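Local atomic coordinates of Nop domain-containing protein (PDB entry 1NT2), a protein that forms a complex with fibrillarin in the archaeal box C/D ribonucleoprotein core and probably binds the guide RNA of that particle. Residues Asn4-Val9 against Glu19-Ser24; Ile138-Thr143 against Gly238-Ser243; Leu80-Glu85 against Leu155-Ser160; Ser24-Glu29 against Ala231-Phe236; Ile201-Pro206 against Lys218-Leu223. One frame throughout, in Å; residues are numbered along the deposited sequence.

Followed from the N terminus, the chain closes its shortest loop first: contact 1 returns helix 21-27 to the turn of the N-terminal hairpin. The same helix then opens contact 4, which ends on the last turns of helix 217-236 some 200 residues later and so joins the N-terminal part to the Nop region. Contact 3, between helix 73-93 of the long helical arm and helix 148-158, is nested within that span. Contact 2 crosses both: it starts at helix 140-146, before contact 3 has closed, and ends just beyond contact 4, in the loop after helix 217-236. Contact 5 lies nested inside contacts 2 and 4, near the start of helix 217-236.

Contact 1. Residues Asn4-Val9 against Glu19-Ser24; sequences NLWFGV and ENFEES
F21 sits in the first turn of helix 21-27, and its side chain can be traced outward along the tip of a hairpin. Its CB lies 4.0 Å from W6 O. With CG anti to the carbonyl carbon (chi1 -67°), one side of the ring meets two neighbours: CD1 meets W6 CZ3 at 4.1 Å, while along the other branch CD2 passes F7 CA and CE2 comes to 3.8 Å from F7 O. The six-membered ring of W6 turns its edge to the face of F21 in an offset T-shaped pair, the planes at 89° and the centroids 5.9 Å apart. The hairpin is a two-residue one, joining the short strands 3-4 and 9-10 through a type I turn with W6 and F7 at its corners and a bond of 3.0 Å from L5 N to G8 O. One helical turn beyond F21, S24 points its CB at this turn, and its OG donates to W6 O over 2.6 Å, arriving from above the carbonyl plane (62° out of it). An alanine here would keep CB near L5 O and W6 O but would probably loosen the hairpin tip from the helix, because the OG bond would be lost. W6 also packs edge-to-face with Y50; its side chain packs on I123 of the fibrillarin chain, and its backbone is hydrogen-bonded to that same chain.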
# COMPACT_ATOMS: atom_id res chain seq x y z
N ASN B 4 -9.46 38.85 -27.62
CA ASN B 4 -9.34 37.66 -28.44
C ASN B 4 -10.69 37.17 -28.95
O ASN B 4 -11.38 36.41 -28.28
CB ASN B 4 -8.67 36.53 -27.64
CG ASN B 4 -7.32 36.93 -27.05
OD1 ASN B 4 -7.23 37.27 -25.87
ND2 ASN B 4 -6.27 36.89 -27.88
N LEU B 5 -11.07 37.62 -30.14
CA LEU B 5 -12.34 37.20 -30.72
C LEU B 5 -12.05 36.05 -31.68
O LEU B 5 -10.90 35.87 -32.10
CB LEU B 5 -12.99 38.37 -31.45
CG LEU B 5 -12.94 39.69 -30.68
CD1 LEU B 5 -13.87 40.69 -31.37
CD2 LEU B 5 -13.35 39.50 -29.21
N TRP B 6 -13.07 35.28 -32.04
CA TRP B 6 -12.88 34.13 -32.91
C TRP B 6 -12.26 34.37 -34.29
O TRP B 6 -11.76 33.43 -34.91
CB TRP B 6 -14.19 33.36 -33.10
CG TRP B 6 -15.24 34.04 -33.93
CD1 TRP B 6 -16.22 34.90 -33.49
CD2 TRP B 6 -15.46 33.88 -35.33
NE1 TRP B 6 -17.04 35.26 -34.53
CE2 TRP B 6 -16.60 34.65 -35.67
CE3 TRP B 6 -14.82 33.14 -36.34
CZ2 TRP B 6 -17.10 34.71 -36.98
CZ3 TRP B 6 -15.31 33.20 -37.63
CH2 TRP B 6 -16.44 33.98 -37.94
N PHE B 7 -12.28 35.62 -34.77
CA PHE B 7 -11.69 35.92 -36.08
C PHE B 7 -10.35 36.63 -35.98
O PHE B 7 -9.53 36.53 -36.89
CB PHE B 7 -12.65 36.75 -36.96
CG PHE B 7 -13.39 37.83 -36.22
CD1 PHE B 7 -14.62 37.56 -35.62
CD2 PHE B 7 -12.85 39.11 -36.12
CE1 PHE B 7 -15.30 38.55 -34.91
CE2 PHE B 7 -13.53 40.11 -35.42
CZ PHE B 7 -14.75 39.83 -34.81
N GLY B 8 -10.12 37.32 -34.87
CA GLY B 8 -8.86 38.02 -34.71
C GLY B 8 -8.72 38.79 -33.41
O GLY B 8 -9.48 38.58 -32.46
N VAL B 9 -7.74 39.70 -33.38
CA VAL B 9 -7.45 40.53 -32.21
C VAL B 9 -7.90 41.98 -32.38
O VAL B 9 -7.27 42.77 -33.08
CB VAL B 9 -5.95 40.54 -31.92
CG1 VAL B 9 -5.69 41.15 -30.55
CG2 VAL B 9 -5.39 39.14 -32.01
N GLU B 19 -6.02 32.05 -42.46
CA GLU B 19 -6.91 30.93 -42.74
C GLU B 19 -7.04 29.99 -41.54
O GLU B 19 -7.28 28.79 -41.69
CB GLU B 19 -6.40 30.15 -43.97
CG GLU B 19 -6.45 30.95 -45.29
CD GLU B 19 -5.82 30.22 -46.47
OE1 GLU B 19 -6.17 29.04 -46.72
OE2 GLU B 19 -4.98 30.83 -47.18
N ASN B 20 -6.87 30.56 -40.35
CA ASN B 20 -6.96 29.78 -39.13
C ASN B 20 -7.86 30.43 -38.10
O ASN B 20 -7.39 31.00 -37.12
CB ASN B 20 -5.56 29.56 -38.54
CG ASN B 20 -5.35 28.13 -38.06
OD1 ASN B 20 -6.05 27.65 -37.18
ND2 ASN B 20 -4.37 27.45 -38.66
N PHE B 21 -9.17 30.35 -38.34
CA PHE B 21 -10.16 30.89 -37.43
C PHE B 21 -10.39 29.79 -36.42
O PHE B 21 -10.77 30.02 -35.27
CB PHE B 21 -11.47 31.20 -38.17
CG PHE B 21 -11.35 32.32 -39.15
CD1 PHE B 21 -12.23 32.41 -40.21
CD2 PHE B 21 -10.35 33.27 -39.02
CE1 PHE B 21 -12.12 33.43 -41.13
CE2 PHE B 21 -10.22 34.30 -39.94
CZ PHE B 21 -11.11 34.38 -40.99
N GLU B 22 -10.16 28.56 -36.88
CA GLU B 22 -10.30 27.39 -36.05
C GLU B 22 -9.39 27.55 -34.84
O GLU B 22 -9.76 27.18 -33.73
CB GLU B 22 -9.93 26.14 -36.84
CG GLU B 22 -10.85 25.89 -38.02
CD GLU B 22 -10.55 24.58 -38.73
OE1 GLU B 22 -11.30 24.23 -39.67
OE2 GLU B 22 -9.57 23.90 -38.35
N GLU B 23 -8.20 28.10 -35.07
CA GLU B 23 -7.26 28.27 -33.97
C GLU B 23 -7.74 29.31 -32.98
O GLU B 23 -7.96 28.98 -31.82
CB GLU B 23 -5.88 28.65 -34.50
CG GLU B 23 -4.75 27.89 -33.82
CD GLU B 23 -3.39 28.34 -34.28
OE1 GLU B 23 -3.06 29.52 -34.06
OE2 GLU B 23 -2.66 27.51 -34.87
N SER B 24 -7.91 30.55 -33.43
CA SER B 24 -8.38 31.63 -32.55
C SER B 24 -9.75 31.32 -31.96
O SER B 24 -10.15 31.90 -30.96
CB SER B 24 -8.44 32.96 -33.30
OG SER B 24 -9.28 32.85 -34.43

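Contact 2. Residues Ile138-Thr143 against Gly238-Ser243; sequences IAPNMT and GEIDES
Within the Nop region, the first turn of helix 140-146 is held against the loop that links helix 217-236 to helix 243-254, and two neighbouring side chains approach that loop in different ways. P140, the first residue of its helix, points its ring at the loop: CB meets I240 CG1 at 3.5 Å, the two side chains crossing obliquely, and CG rests near G238 O. N141 instead leaves the helix alongside the loop and bends over it, CG anti to the carbonyl carbon (chi1 -60°). Its amide plane contains E239 O almost exactly, so ND2 donates to that oxygen over 3.0 Å with an N-H...O angle of 154°, although it comes from above the E239 carbonyl plane. ND2 has a second, weak partner in D234 of helix 217-236. A leucine here would lose the bonds to E239 O and D234, and would probably loosen the loop from the first turn of helix 140-146. G238 turns to a positive phi (91°) as helix 217-236 ends, where a CB would run into the carbonyl oxygen of the residue before it. D241, with CG anti to its backbone N, caps the start of helix 243-254: its OD1 accepts weakly from S243 N and, over 2.6 Å, from S243 OG.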
# COMPACT_ATOMS: atom_id res chain seq x y z
N ILE B 138 -0.96 13.27 -30.85
CA ILE B 138 -2.29 13.52 -30.31
C ILE B 138 -2.31 14.75 -29.41
O ILE B 138 -3.37 15.27 -29.08
CB ILE B 138 -2.77 12.27 -29.51
CG1 ILE B 138 -4.28 12.33 -29.28
CG2 ILE B 138 -2.06 12.19 -28.19
CD1 ILE B 138 -5.12 12.00 -30.52
N ALA B 139 -1.13 15.24 -29.02
CA ALA B 139 -1.05 16.40 -28.14
C ALA B 139 0.25 17.20 -28.31
O ALA B 139 1.01 17.38 -27.36
CB ALA B 139 -1.20 15.94 -26.70
N PRO B 140 0.51 17.72 -29.52
CA PRO B 140 1.73 18.49 -29.76
C PRO B 140 1.79 19.79 -28.95
O PRO B 140 2.64 19.95 -28.09
CB PRO B 140 1.67 18.75 -31.25
CG PRO B 140 0.22 18.93 -31.48
CD PRO B 140 -0.38 17.79 -30.68
N ASN B 141 0.87 20.70 -29.25
CA ASN B 141 0.80 21.99 -28.57
C ASN B 141 1.16 21.93 -27.09
O ASN B 141 1.60 22.93 -26.52
CB ASN B 141 -0.60 22.59 -28.75
CG ASN B 141 -0.97 22.81 -30.21
OD1 ASN B 141 -0.35 23.62 -30.89
ND2 ASN B 141 -1.97 22.08 -30.69
N MET B 142 0.98 20.76 -26.47
CA MET B 142 1.31 20.57 -25.06
C MET B 142 2.73 20.06 -24.89
O MET B 142 3.54 20.67 -24.18
CB MET B 142 0.37 19.58 -24.40
CG MET B 142 -0.91 20.17 -23.87
SD MET B 142 -1.78 18.94 -22.90
CE MET B 142 -1.08 19.28 -21.28
N THR B 143 3.02 18.92 -25.51
CA THR B 143 4.35 18.32 -25.43
C THR B 143 5.36 19.42 -25.69
O THR B 143 6.41 19.49 -25.04
CB THR B 143 4.53 17.19 -26.50
OG1 THR B 143 4.06 17.64 -27.77
CG2 THR B 143 3.75 15.94 -26.11
N GLY B 238 -5.40 19.77 -33.38
CA GLY B 238 -4.48 18.67 -33.62
C GLY B 238 -3.15 19.19 -34.13
O GLY B 238 -2.14 18.51 -34.04
N GLU B 239 -3.16 20.42 -34.64
CA GLU B 239 -1.94 21.03 -35.18
C GLU B 239 -1.30 22.06 -34.26
O GLU B 239 -1.99 22.83 -33.59
CB GLU B 239 -2.24 21.68 -36.53
CG GLU B 239 -2.87 20.73 -37.52
CD GLU B 239 -2.78 21.23 -38.94
OE1 GLU B 239 -3.43 20.63 -39.83
OE2 GLU B 239 -2.06 22.22 -39.19
N ILE B 240 0.02 22.07 -34.25
CA ILE B 240 0.79 22.97 -33.41
C ILE B 240 0.49 24.44 -33.72
O ILE B 240 -0.16 24.75 -34.72
CB ILE B 240 2.30 22.70 -33.56
CG1 ILE B 240 2.54 21.18 -33.60
CG2 ILE B 240 3.07 23.32 -32.40
CD1 ILE B 240 4.00 20.74 -33.72
N ASP B 241 0.95 25.31 -32.84
CA ASP B 241 0.77 26.76 -32.95
C ASP B 241 1.88 27.38 -32.10
O ASP B 241 1.73 27.52 -30.88
CB ASP B 241 -0.60 27.16 -32.40
CG ASP B 241 -0.70 28.65 -32.11
OD1 ASP B 241 -0.43 29.46 -33.02
OD2 ASP B 241 -1.07 29.02 -30.98
N GLU B 242 2.99 27.76 -32.74
CA GLU B 242 4.12 28.33 -32.01
C GLU B 242 3.81 29.65 -31.32
O GLU B 242 4.67 30.21 -30.63
CB GLU B 242 5.34 28.51 -32.93
CG GLU B 242 5.12 29.43 -34.10
CD GLU B 242 3.94 29.01 -34.93
OE1 GLU B 242 3.71 27.79 -35.05
OE2 GLU B 242 3.25 29.90 -35.47
N SER B 243 2.59 30.14 -31.49
CA SER B 243 2.19 31.38 -30.84
C SER B 243 2.26 31.08 -29.36
O SER B 243 2.52 31.96 -28.53
CB SER B 243 0.76 31.75 -31.23
OG SER B 243 0.60 31.77 -32.64

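Contact 3. Residues Leu80-Glu85 against Leu155-Ser160; sequences LVKALE and LERAGS
E156 is the acceptor on which this contact turns. Its CG stands anti to the backbone N, and the chain then bends at chi2 (-104°), bringing OE1 between donors from two helices. R157 NH2, from the same helix, donates to OE1 over 3.0 Å along a nearly straight line (167°), with OE1 lying at the guanidinium edge but met from above the E156 carboxylate plane. From helix 73-93, K82 NZ adds a weak bond of 3.3 Å to the same oxygen, its chain running past E156 CG before it bends at chi4. E156 OE2 accepts weakly from R157 NE and forms a salt bridge with K153. The result is an interhelical salt-bridge network between helix 148-158 and the long helical arm, whose predicted coiled coil takes in E85; beside it V81 CB packs on E156 CB at 3.8 Å. K82 also touches K97 of the second subunit. The carboxylates of E85 and E156 meet tip to tip, OE1 to OE1 at 4.1 Å, and K153, paired with both residues, probably offsets the repulsion. R157 NH1 is satisfied by E178. Where helix 148-158 ends, G159 N still donates to L155 O, and S160 OG then accepts from R163 N as the N-cap of helix 161-165.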
# COMPACT_ATOMS: atom_id res chain seq x y z
N LEU B 80 -1.16 4.03 -20.48
CA LEU B 80 0.27 3.97 -20.67
C LEU B 80 1.03 4.62 -19.52
O LEU B 80 2.02 4.07 -19.03
CB LEU B 80 0.63 4.65 -21.99
CG LEU B 80 1.58 3.88 -22.89
CD1 LEU B 80 1.01 2.50 -23.16
CD2 LEU B 80 1.80 4.64 -24.18
N VAL B 81 0.57 5.79 -19.09
CA VAL B 81 1.22 6.51 -18.00
C VAL B 81 1.01 5.80 -16.68
O VAL B 81 1.88 5.83 -15.80
CB VAL B 81 0.65 7.91 -17.84
CG1 VAL B 81 1.29 8.60 -16.67
CG2 VAL B 81 0.88 8.69 -19.08
N LYS B 82 -0.15 5.18 -16.54
CA LYS B 82 -0.49 4.46 -15.33
C LYS B 82 0.28 3.16 -15.25
O LYS B 82 0.46 2.60 -14.17
CB LYS B 82 -1.99 4.19 -15.26
CG LYS B 82 -2.82 5.38 -14.78
CD LYS B 82 -4.25 4.95 -14.49
CE LYS B 82 -5.02 6.03 -13.75
NZ LYS B 82 -5.27 7.23 -14.59
N ALA B 83 0.75 2.67 -16.39
CA ALA B 83 1.51 1.43 -16.39
C ALA B 83 2.95 1.79 -16.12
O ALA B 83 3.66 1.08 -15.41
CB ALA B 83 1.38 0.72 -17.73
N LEU B 84 3.38 2.92 -16.68
CA LEU B 84 4.74 3.35 -16.49
C LEU B 84 5.04 3.34 -14.99
O LEU B 84 5.70 2.43 -14.49
CB LEU B 84 4.92 4.76 -17.07
CG LEU B 84 6.36 5.28 -17.07
CD1 LEU B 84 7.23 4.41 -17.96
CD2 LEU B 84 6.39 6.72 -17.56
N GLU B 85 4.53 4.33 -14.28
CA GLU B 85 4.76 4.42 -12.85
C GLU B 85 4.71 3.07 -12.17
O GLU B 85 5.47 2.81 -11.24
CB GLU B 85 3.72 5.35 -12.23
CG GLU B 85 3.72 6.68 -12.91
CD GLU B 85 2.54 7.52 -12.53
OE1 GLU B 85 1.43 6.95 -12.47
OE2 GLU B 85 2.74 8.73 -12.31
N LEU B 155 -2.46 14.72 -18.55
CA LEU B 155 -3.55 14.02 -19.20
C LEU B 155 -4.03 12.83 -18.41
O LEU B 155 -5.23 12.57 -18.33
CB LEU B 155 -3.14 13.56 -20.60
CG LEU B 155 -4.18 12.72 -21.36
CD1 LEU B 155 -5.47 13.50 -21.52
CD2 LEU B 155 -3.61 12.33 -22.71
N GLU B 156 -3.12 12.07 -17.82
CA GLU B 156 -3.54 10.92 -17.04
C GLU B 156 -4.15 11.36 -15.73
O GLU B 156 -5.13 10.79 -15.28
CB GLU B 156 -2.35 9.97 -16.78
CG GLU B 156 -2.65 8.83 -15.80
CD GLU B 156 -2.05 9.06 -14.41
OE1 GLU B 156 -2.37 8.26 -13.50
OE2 GLU B 156 -1.26 10.01 -14.24
N ARG B 157 -3.57 12.39 -15.12
CA ARG B 157 -4.07 12.90 -13.86
C ARG B 157 -5.43 13.58 -14.09
O ARG B 157 -6.29 13.60 -13.20
CB ARG B 157 -3.07 13.91 -13.27
CG ARG B 157 -3.06 13.97 -11.75
CD ARG B 157 -2.17 12.89 -11.15
NE ARG B 157 -2.60 11.54 -11.50
CZ ARG B 157 -3.77 11.01 -11.15
NH1 ARG B 157 -4.63 11.73 -10.44
NH2 ARG B 157 -4.08 9.77 -11.52
N ALA B 158 -5.61 14.12 -15.30
CA ALA B 158 -6.84 14.78 -15.72
C ALA B 158 -7.87 13.71 -16.03
O ALA B 158 -9.07 13.88 -15.79
CB ALA B 158 -6.59 15.63 -16.96
N GLY B 159 -7.38 12.60 -16.59
CA GLY B 159 -8.25 11.49 -16.92
C GLY B 159 -8.37 11.24 -18.39
O GLY B 159 -8.20 10.11 -18.84
N SER B 160 -8.68 12.27 -19.17
CA SER B 160 -8.85 12.12 -20.60
C SER B 160 -8.66 13.48 -21.20
O SER B 160 -8.44 14.44 -20.46
CB SER B 160 -10.24 11.63 -20.92
OG SER B 160 -11.21 12.46 -20.30

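Contact 4. Residues Ser24-Glu29 against Ala231-Phe236; sequences SFLKAE and AKIDYF
Apolar packing accounts for most of this helix-to-helix contact, and L26 of helix 21-27 is its centre. Both branches of its fork close on the CB of F236 near the end of helix 217-236, CD2 lying 3.3 Å from F236 CB and CD1 3.4 Å from the same atom, while L26 CB rests against I233 CG1 at 4.0 Å. Next to it, the methylene part of K27 crosses I233 obliquely, CG meeting CD1 at 3.4 Å. The polar component is slight. K232 first runs extended, then bends at chi3 (-64°), so that CD passes L26 CB and NZ gives a weak bond of 3.3 Å to L26 O, near the end of helix 21-27. K27 NZ has weak, long ion pairs with E23 and D241. The fibrillarin chain borders this interface, F112 and L111 of that chain packing on L26 and F236. A buried leucine of one helix set against the other, with K232 lying along it and K27 along I233 by their aliphatic parts, suggests that cohesion here comes mainly from hydrophobic burial, whereas the lysine ends add only weak polar contacts.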
# COMPACT_ATOMS: atom_id res chain seq x y z
N SER B 24 -7.91 30.55 -33.43
CA SER B 24 -8.38 31.63 -32.55
C SER B 24 -9.75 31.32 -31.96
O SER B 24 -10.15 31.90 -30.96
CB SER B 24 -8.44 32.96 -33.30
OG SER B 24 -9.28 32.85 -34.43
N PHE B 25 -10.47 30.41 -32.61
CA PHE B 25 -11.78 30.01 -32.14
C PHE B 25 -11.54 29.32 -30.81
O PHE B 25 -12.25 29.55 -29.84
CB PHE B 25 -12.40 29.01 -33.11
CG PHE B 25 -13.83 28.69 -32.82
CD1 PHE B 25 -14.84 29.60 -33.12
CD2 PHE B 25 -14.18 27.48 -32.22
CE1 PHE B 25 -16.16 29.32 -32.83
CE2 PHE B 25 -15.50 27.19 -31.92
CZ PHE B 25 -16.50 28.12 -32.23
N LEU B 26 -10.52 28.47 -30.81
CA LEU B 26 -10.12 27.71 -29.63
C LEU B 26 -9.32 28.62 -28.71
O LEU B 26 -9.11 28.31 -27.53
CB LEU B 26 -9.25 26.52 -30.05
CG LEU B 26 -9.93 25.51 -30.98
CD1 LEU B 26 -8.92 24.53 -31.55
CD2 LEU B 26 -11.03 24.79 -30.22
N LYS B 27 -8.89 29.76 -29.26
CA LYS B 27 -8.09 30.74 -28.53
C LYS B 27 -8.84 31.97 -28.03
O LYS B 27 -8.23 32.80 -27.37
CB LYS B 27 -6.91 31.19 -29.41
CG LYS B 27 -5.91 30.09 -29.71
CD LYS B 27 -4.92 30.45 -30.82
CE LYS B 27 -4.00 31.60 -30.45
NZ LYS B 27 -3.02 31.86 -31.54
N ALA B 28 -10.13 32.09 -28.34
CA ALA B 28 -10.92 33.25 -27.90
C ALA B 28 -10.94 33.41 -26.37
O ALA B 28 -12.01 33.37 -25.74
CB ALA B 28 -12.33 33.14 -28.42
N GLU B 29 -9.75 33.62 -25.80
CA GLU B 29 -9.54 33.79 -24.35
C GLU B 29 -9.72 35.25 -23.88
O GLU B 29 -8.96 36.15 -24.25
CB GLU B 29 -8.12 33.29 -23.97
CG GLU B 29 -6.92 33.96 -24.74
CD GLU B 29 -5.50 33.50 -24.30
OE1 GLU B 29 -4.52 33.89 -24.98
OE2 GLU B 29 -5.37 32.77 -23.28
N ALA B 231 -3.72 22.63 -24.57
CA ALA B 231 -4.54 21.43 -24.39
C ALA B 231 -5.80 21.47 -25.26
O ALA B 231 -6.18 20.47 -25.86
CB ALA B 231 -4.92 21.28 -22.92
N LYS B 232 -6.45 22.63 -25.31
CA LYS B 232 -7.68 22.77 -26.10
C LYS B 232 -7.37 22.75 -27.58
O LYS B 232 -8.06 22.08 -28.37
CB LYS B 232 -8.39 24.07 -25.76
CG LYS B 232 -9.68 24.25 -26.53
CD LYS B 232 -10.17 25.68 -26.44
CE LYS B 232 -10.55 26.09 -25.01
NZ LYS B 232 -11.09 27.48 -24.99
N ILE B 233 -6.34 23.48 -27.97
CA ILE B 233 -5.97 23.53 -29.36
C ILE B 233 -5.51 22.16 -29.86
O ILE B 233 -5.75 21.82 -31.01
CB ILE B 233 -4.90 24.60 -29.58
CG1 ILE B 233 -5.41 25.92 -29.00
CG2 ILE B 233 -4.58 24.73 -31.07
CD1 ILE B 233 -4.50 27.09 -29.20
N ASP B 234 -4.88 21.37 -29.01
CA ASP B 234 -4.43 20.03 -29.40
C ASP B 234 -5.64 19.15 -29.71
O ASP B 234 -5.72 18.51 -30.77
CB ASP B 234 -3.67 19.37 -28.26
CG ASP B 234 -2.26 19.88 -28.12
OD1 ASP B 234 -1.53 19.86 -29.13
OD2 ASP B 234 -1.89 20.30 -27.00
N TYR B 235 -6.57 19.14 -28.76
CA TYR B 235 -7.79 18.35 -28.80
C TYR B 235 -8.80 18.71 -29.91
O TYR B 235 -9.55 17.85 -30.37
CB TYR B 235 -8.44 18.45 -27.41
CG TYR B 235 -9.64 17.55 -27.17
CD1 TYR B 235 -10.79 18.07 -26.58
CD2 TYR B 235 -9.62 16.21 -27.52
CE1 TYR B 235 -11.90 17.27 -26.35
CE2 TYR B 235 -10.73 15.40 -27.29
CZ TYR B 235 -11.87 15.93 -26.71
OH TYR B 235 -12.99 15.16 -26.51
N PHE B 236 -8.83 19.97 -30.34
CA PHE B 236 -9.78 20.38 -31.37
C PHE B 236 -9.18 20.71 -32.73
O PHE B 236 -9.89 20.70 -33.75
CB PHE B 236 -10.57 21.59 -30.86
CG PHE B 236 -11.40 21.30 -29.66
CD1 PHE B 236 -12.47 20.42 -29.74
CD2 PHE B 236 -11.10 21.89 -28.43
CE1 PHE B 236 -13.24 20.13 -28.61
CE2 PHE B 236 -11.86 21.60 -27.30
CZ PHE B 236 -12.93 20.72 -27.39

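Contact 5. Residues Ile201-Pro206 against Lys218-Leu223; sequences IIFLHP and KMARFL
A short 3-10 segment, residues 201-204, packs on the first turns of helix 217-236 in the Nop region. The close-packed part centres on A220. Its CB points at the 3-10 turn and meets F203 CE1 at 3.3 Å and I202 CD1 at 4.1 Å; F203 starts away from the helix, yet its ring swings back (chi1 -100°) to place CE1 there. I208 covers A220 and L223 as well. One helical turn on, the packing is looser. L223, with CG anti to the backbone N, extends only CD2, which lies 3.9 Å from I202 O and 4.0 Å from H205 CB, so a single methyl makes this part of the contact. Around this patch the chain meets solvent: L204 and P206 on one side and R221 on the helix are exposed. H205 sends its ring anti to its own backbone N, where it meets L223 obliquely and the ring of F207 with the planes steeply inclined, while P206 CD sits 3.2 Å above one face of the imidazole, toward its rim.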
# COMPACT_ATOMS: atom_id res chain seq x y z
N ILE B 201 3.57 19.32 -11.25
CA ILE B 201 4.69 18.95 -12.11
C ILE B 201 5.08 20.07 -13.06
O ILE B 201 6.19 20.10 -13.57
CB ILE B 201 4.37 17.67 -12.92
CG1 ILE B 201 2.87 17.65 -13.27
CG2 ILE B 201 4.80 16.45 -12.14
CD1 ILE B 201 2.46 16.57 -14.26
N ILE B 202 4.18 21.01 -13.31
CA ILE B 202 4.52 22.10 -14.21
C ILE B 202 5.57 22.99 -13.57
O ILE B 202 6.23 23.78 -14.25
CB ILE B 202 3.30 22.97 -14.58
CG1 ILE B 202 2.85 23.77 -13.36
CG2 ILE B 202 2.17 22.11 -15.08
CD1 ILE B 202 1.97 24.90 -13.74
N PHE B 203 5.71 22.86 -12.25
CA PHE B 203 6.67 23.66 -11.51
C PHE B 203 8.12 23.28 -11.80
O PHE B 203 9.03 24.07 -11.55
CB PHE B 203 6.40 23.57 -10.01
CG PHE B 203 5.63 24.75 -9.47
CD1 PHE B 203 4.38 25.07 -9.97
CD2 PHE B 203 6.18 25.54 -8.45
CE1 PHE B 203 3.67 26.17 -9.47
CE2 PHE B 203 5.48 26.64 -7.94
CZ PHE B 203 4.22 26.96 -8.46
N LEU B 204 8.32 22.08 -12.32
CA LEU B 204 9.67 21.61 -12.63
C LEU B 204 10.19 22.02 -14.01
O LEU B 204 11.31 21.69 -14.39
CB LEU B 204 9.74 20.09 -12.45
CG LEU B 204 9.79 19.61 -10.99
CD1 LEU B 204 10.93 20.35 -10.28
CD2 LEU B 204 8.47 19.89 -10.27
N HIS B 205 9.36 22.74 -14.75
CA HIS B 205 9.73 23.21 -16.08
C HIS B 205 10.86 24.23 -15.93
O HIS B 205 10.84 25.05 -15.00
CB HIS B 205 8.53 23.88 -16.77
CG HIS B 205 8.82 24.39 -18.15
ND1 HIS B 205 9.00 23.56 -19.23
CD2 HIS B 205 8.99 25.65 -18.61
CE1 HIS B 205 9.27 24.28 -20.30
NE2 HIS B 205 9.27 25.56 -19.95
N PRO B 206 11.85 24.20 -16.83
CA PRO B 206 12.97 25.14 -16.77
C PRO B 206 12.55 26.58 -16.50
O PRO B 206 13.00 27.19 -15.54
CB PRO B 206 13.62 24.96 -18.14
CG PRO B 206 13.45 23.50 -18.37
CD PRO B 206 12.02 23.24 -17.94
N LYS B 218 4.64 33.31 -10.47
CA LYS B 218 3.98 34.14 -11.47
C LYS B 218 4.25 33.61 -12.86
O LYS B 218 3.67 34.06 -13.84
CB LYS B 218 4.45 35.59 -11.33
CG LYS B 218 3.65 36.43 -10.32
CD LYS B 218 3.37 35.71 -8.99
CE LYS B 218 4.61 35.59 -8.11
NZ LYS B 218 4.28 35.00 -6.76
N MET B 219 5.16 32.64 -12.94
CA MET B 219 5.51 32.02 -14.21
C MET B 219 4.57 30.83 -14.40
O MET B 219 4.03 30.60 -15.48
CB MET B 219 6.96 31.53 -14.19
CG MET B 219 7.44 30.90 -15.49
SD MET B 219 7.36 32.05 -16.86
CE MET B 219 6.32 31.18 -17.97
N ALA B 220 4.38 30.07 -13.32
CA ALA B 220 3.50 28.92 -13.37
C ALA B 220 2.15 29.40 -13.88
O ALA B 220 1.63 28.89 -14.88
CB ALA B 220 3.36 28.32 -11.98
N ARG B 221 1.60 30.40 -13.20
CA ARG B 221 0.30 30.96 -13.57
C ARG B 221 0.17 31.24 -15.06
O ARG B 221 -0.88 30.97 -15.65
CB ARG B 221 0.06 32.25 -12.79
CG ARG B 221 -0.18 32.07 -11.30
CD ARG B 221 -0.10 33.43 -10.60
NE ARG B 221 -0.79 34.46 -11.37
CZ ARG B 221 -0.52 35.76 -11.30
NH1 ARG B 221 0.43 36.19 -10.48
NH2 ARG B 221 -1.19 36.62 -12.06
N PHE B 222 1.22 31.80 -15.66
CA PHE B 222 1.19 32.10 -17.09
C PHE B 222 1.34 30.82 -17.89
O PHE B 222 0.64 30.60 -18.88
CB PHE B 222 2.30 33.07 -17.48
CG PHE B 222 2.22 33.54 -18.93
CD1 PHE B 222 1.31 34.51 -19.31
CD2 PHE B 222 3.04 32.97 -19.91
CE1 PHE B 222 1.20 34.91 -20.65
CE2 PHE B 222 2.94 33.36 -21.25
CZ PHE B 222 2.02 34.33 -21.62
N LEU B 223 2.27 29.97 -17.46
CA LEU B 223 2.51 28.70 -18.14
C LEU B 223 1.24 27.84 -18.10
O LEU B 223 0.82 27.28 -19.11
CB LEU B 223 3.67 27.95 -17.47
CG LEU B 223 4.08 26.62 -18.11
CD1 LEU B 223 4.48 26.85 -19.56
CD2 LEU B 223 5.24 26.01 -17.32